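Local coordinates for 4-phosphoerythronate dehydrogenase (Lactobacillus jensenii, PDB 4PRK), which catalyses the NAD-dependent interconversion of pyruvate and D-lactate as a D-lactate dehydrogenase of the D-isomer-specific 2-hydroxyacid dehydrogenase family, at the interface of chains A and B. Sequence-based numbering; all coordinates share one arbitrary frame. Chains: chain A/B, 4-phosphoerythronate dehydrogenase.

The interface of chains A and B. Residues chain A 267-272, 277, 294; chain B 130-134.
B:Phe133 is the plug of this intersubunit patch, with 121 Å² hidden by chain A, more than any other residue here. It sits in a loop segment of chain B, beyond helix 121-129, that pairs antiparallel with the loop of chain A after 3-10 helix 264-266, A:Lys271 bridging to B:Asp132. Backbone hydrogen bonds stitch the strips together. A:Val272 N gives to B:Gly131 O at 2.9 Å, in the plane of the carbonyl, and B:Phe133 N meets A:Lys270 O nearly along its C=O axis (161°). A further one, from A:Phe269 N to B:Phe133 O, is short at 2.7 Å but bent, the donor standing above the carbonyl plane; A:Pro294 CB packs against the same oxygen. The backbone of B:Phe133 is thus held at both N and O while its benzyl group, CG anti to the carbonyl carbon (chi1 -65°), turns into chain A. There A:Tyr267 comes edge-on: its CD2 lies over the centre of one face of the phenyl ring, the two planes almost perpendicular (89°). A:Ile277 CD1 touches the rim of the phenyl in its plane, 4.0 Å from B:Phe133 CE1, and A:Val272 CG2 approaches the same ring carbon. B:Thr134, next in buried area with 54 Å², turns its methyl CG2 toward chain A, 3.7 Å from A:Lys270 O. Its hydroxyl points back to its own chain: OG1 and the backbone N both give to B:Asp132 OD1, on the syn and anti lone pairs respectively, an Asx-turn-like arrangement that should hold the carboxylate in place. A:Lys271, with 48 Å² hidden, runs extended beside B:Asp132; A:Lys271 NZ stays 4.3 Å from B:Asp132 OD2, so any attraction is probably long-range. The interface is two-fold symmetric and this patch recurs with the chains exchanged, so paired backbone and inserted aromatic ring tie the subunits together twice, in what is probably the dimer typical of this family.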
# COMPACT_ATOMS: atom_id res chain seq x y z
N TYR A 267 -19.50 -26.76 21.34
CA TYR A 267 -20.51 -25.73 21.12
C TYR A 267 -20.46 -24.87 19.85
O TYR A 267 -21.47 -24.31 19.48
CB TYR A 267 -20.58 -24.84 22.34
CG TYR A 267 -19.30 -24.17 22.70
CD1 TYR A 267 -18.22 -24.90 23.14
CD2 TYR A 267 -19.17 -22.81 22.61
CE1 TYR A 267 -17.04 -24.29 23.48
CE2 TYR A 267 -18.00 -22.19 22.95
CZ TYR A 267 -16.94 -22.94 23.38
OH TYR A 267 -15.77 -22.32 23.71
N PHE A 268 -19.32 -24.75 19.20
CA PHE A 268 -19.24 -23.95 17.98
C PHE A 268 -20.10 -24.60 16.89
O PHE A 268 -20.10 -25.80 16.74
CB PHE A 268 -17.79 -23.81 17.51
CG PHE A 268 -17.05 -22.67 18.14
CD1 PHE A 268 -17.42 -22.16 19.36
CD2 PHE A 268 -15.95 -22.13 17.52
CE1 PHE A 268 -16.72 -21.13 19.93
CE2 PHE A 268 -15.26 -21.09 18.08
CZ PHE A 268 -15.64 -20.59 19.29
N PHE A 269 -20.81 -23.79 16.12
CA PHE A 269 -21.69 -24.26 15.07
C PHE A 269 -23.01 -24.90 15.56
O PHE A 269 -23.70 -25.51 14.77
CB PHE A 269 -20.93 -25.14 14.07
CG PHE A 269 -19.75 -24.44 13.48
CD1 PHE A 269 -19.89 -23.17 12.92
CD2 PHE A 269 -18.50 -25.00 13.52
CE1 PHE A 269 -18.83 -22.51 12.37
CE2 PHE A 269 -17.42 -24.33 13.00
CZ PHE A 269 -17.58 -23.08 12.44
N LYS A 270 -23.37 -24.72 16.83
CA LYS A 270 -24.59 -25.32 17.42
C LYS A 270 -25.38 -24.26 18.10
O LYS A 270 -24.82 -23.19 18.35
CB LYS A 270 -24.25 -26.40 18.44
CG LYS A 270 -23.78 -27.64 17.77
CD LYS A 270 -22.75 -28.38 18.59
CE LYS A 270 -22.25 -29.56 17.79
NZ LYS A 270 -21.12 -30.17 18.52
N LYS A 271 -26.66 -24.56 18.41
CA LYS A 271 -27.39 -23.77 19.43
C LYS A 271 -27.45 -24.62 20.68
O LYS A 271 -27.78 -25.79 20.62
CB LYS A 271 -28.79 -23.34 19.00
CG LYS A 271 -28.93 -23.19 17.51
CD LYS A 271 -30.10 -22.30 17.14
CE LYS A 271 -30.10 -22.09 15.64
NZ LYS A 271 -31.34 -21.40 15.20
N VAL A 272 -27.13 -24.03 21.80
CA VAL A 272 -27.07 -24.75 23.03
C VAL A 272 -27.57 -23.92 24.17
O VAL A 272 -27.73 -22.73 24.04
CB VAL A 272 -25.64 -25.18 23.36
CG1 VAL A 272 -25.10 -26.08 22.27
CG2 VAL A 272 -24.74 -23.97 23.57
N ILE A 277 -22.36 -24.68 27.75
CA ILE A 277 -21.27 -23.86 27.29
C ILE A 277 -20.17 -23.96 28.32
O ILE A 277 -20.43 -23.75 29.49
CB ILE A 277 -21.76 -22.40 27.16
CG1 ILE A 277 -22.90 -22.31 26.13
CG2 ILE A 277 -20.58 -21.49 26.80
CD1 ILE A 277 -23.74 -21.06 26.24
N PRO A 294 -17.27 -17.31 16.61
CA PRO A 294 -17.47 -18.74 16.42
C PRO A 294 -16.89 -19.28 15.15
O PRO A 294 -17.65 -19.68 14.27
CB PRO A 294 -19.00 -18.87 16.40
CG PRO A 294 -19.48 -17.55 15.94
CD PRO A 294 -18.40 -16.54 16.12
N LYS B 130 -26.91 -15.77 23.64
CA LYS B 130 -28.14 -16.56 23.73
C LYS B 130 -27.90 -18.01 23.43
O LYS B 130 -28.87 -18.77 23.30
CB LYS B 130 -29.14 -16.06 22.71
CG LYS B 130 -29.46 -14.59 22.95
CD LYS B 130 -30.02 -13.94 21.71
CE LYS B 130 -31.46 -14.34 21.44
NZ LYS B 130 -32.13 -13.20 20.75
N GLY B 131 -26.64 -18.40 23.27
CA GLY B 131 -26.32 -19.79 23.03
C GLY B 131 -26.34 -20.17 21.58
O GLY B 131 -26.31 -21.34 21.27
N ASP B 132 -26.38 -19.18 20.68
CA ASP B 132 -26.36 -19.48 19.25
C ASP B 132 -24.93 -19.26 18.66
O ASP B 132 -24.50 -18.11 18.50
CB ASP B 132 -27.38 -18.60 18.54
CG ASP B 132 -27.55 -18.96 17.11
OD1 ASP B 132 -26.74 -19.70 16.50
OD2 ASP B 132 -28.53 -18.48 16.56
N PHE B 133 -24.24 -20.36 18.34
CA PHE B 133 -22.84 -20.35 17.86
C PHE B 133 -22.77 -20.74 16.38
O PHE B 133 -21.74 -21.22 15.92
CB PHE B 133 -21.92 -21.26 18.73
CG PHE B 133 -21.78 -20.79 20.17
CD1 PHE B 133 -22.74 -21.13 21.14
CD2 PHE B 133 -20.73 -19.95 20.55
CE1 PHE B 133 -22.63 -20.68 22.44
CE2 PHE B 133 -20.63 -19.49 21.85
CZ PHE B 133 -21.57 -19.87 22.80
N THR B 134 -23.86 -20.54 15.63
CA THR B 134 -23.91 -20.97 14.26
C THR B 134 -23.40 -19.80 13.36
O THR B 134 -23.04 -18.73 13.83
CB THR B 134 -25.33 -21.43 13.86
OG1 THR B 134 -26.22 -20.32 13.86
CG2 THR B 134 -25.87 -22.50 14.85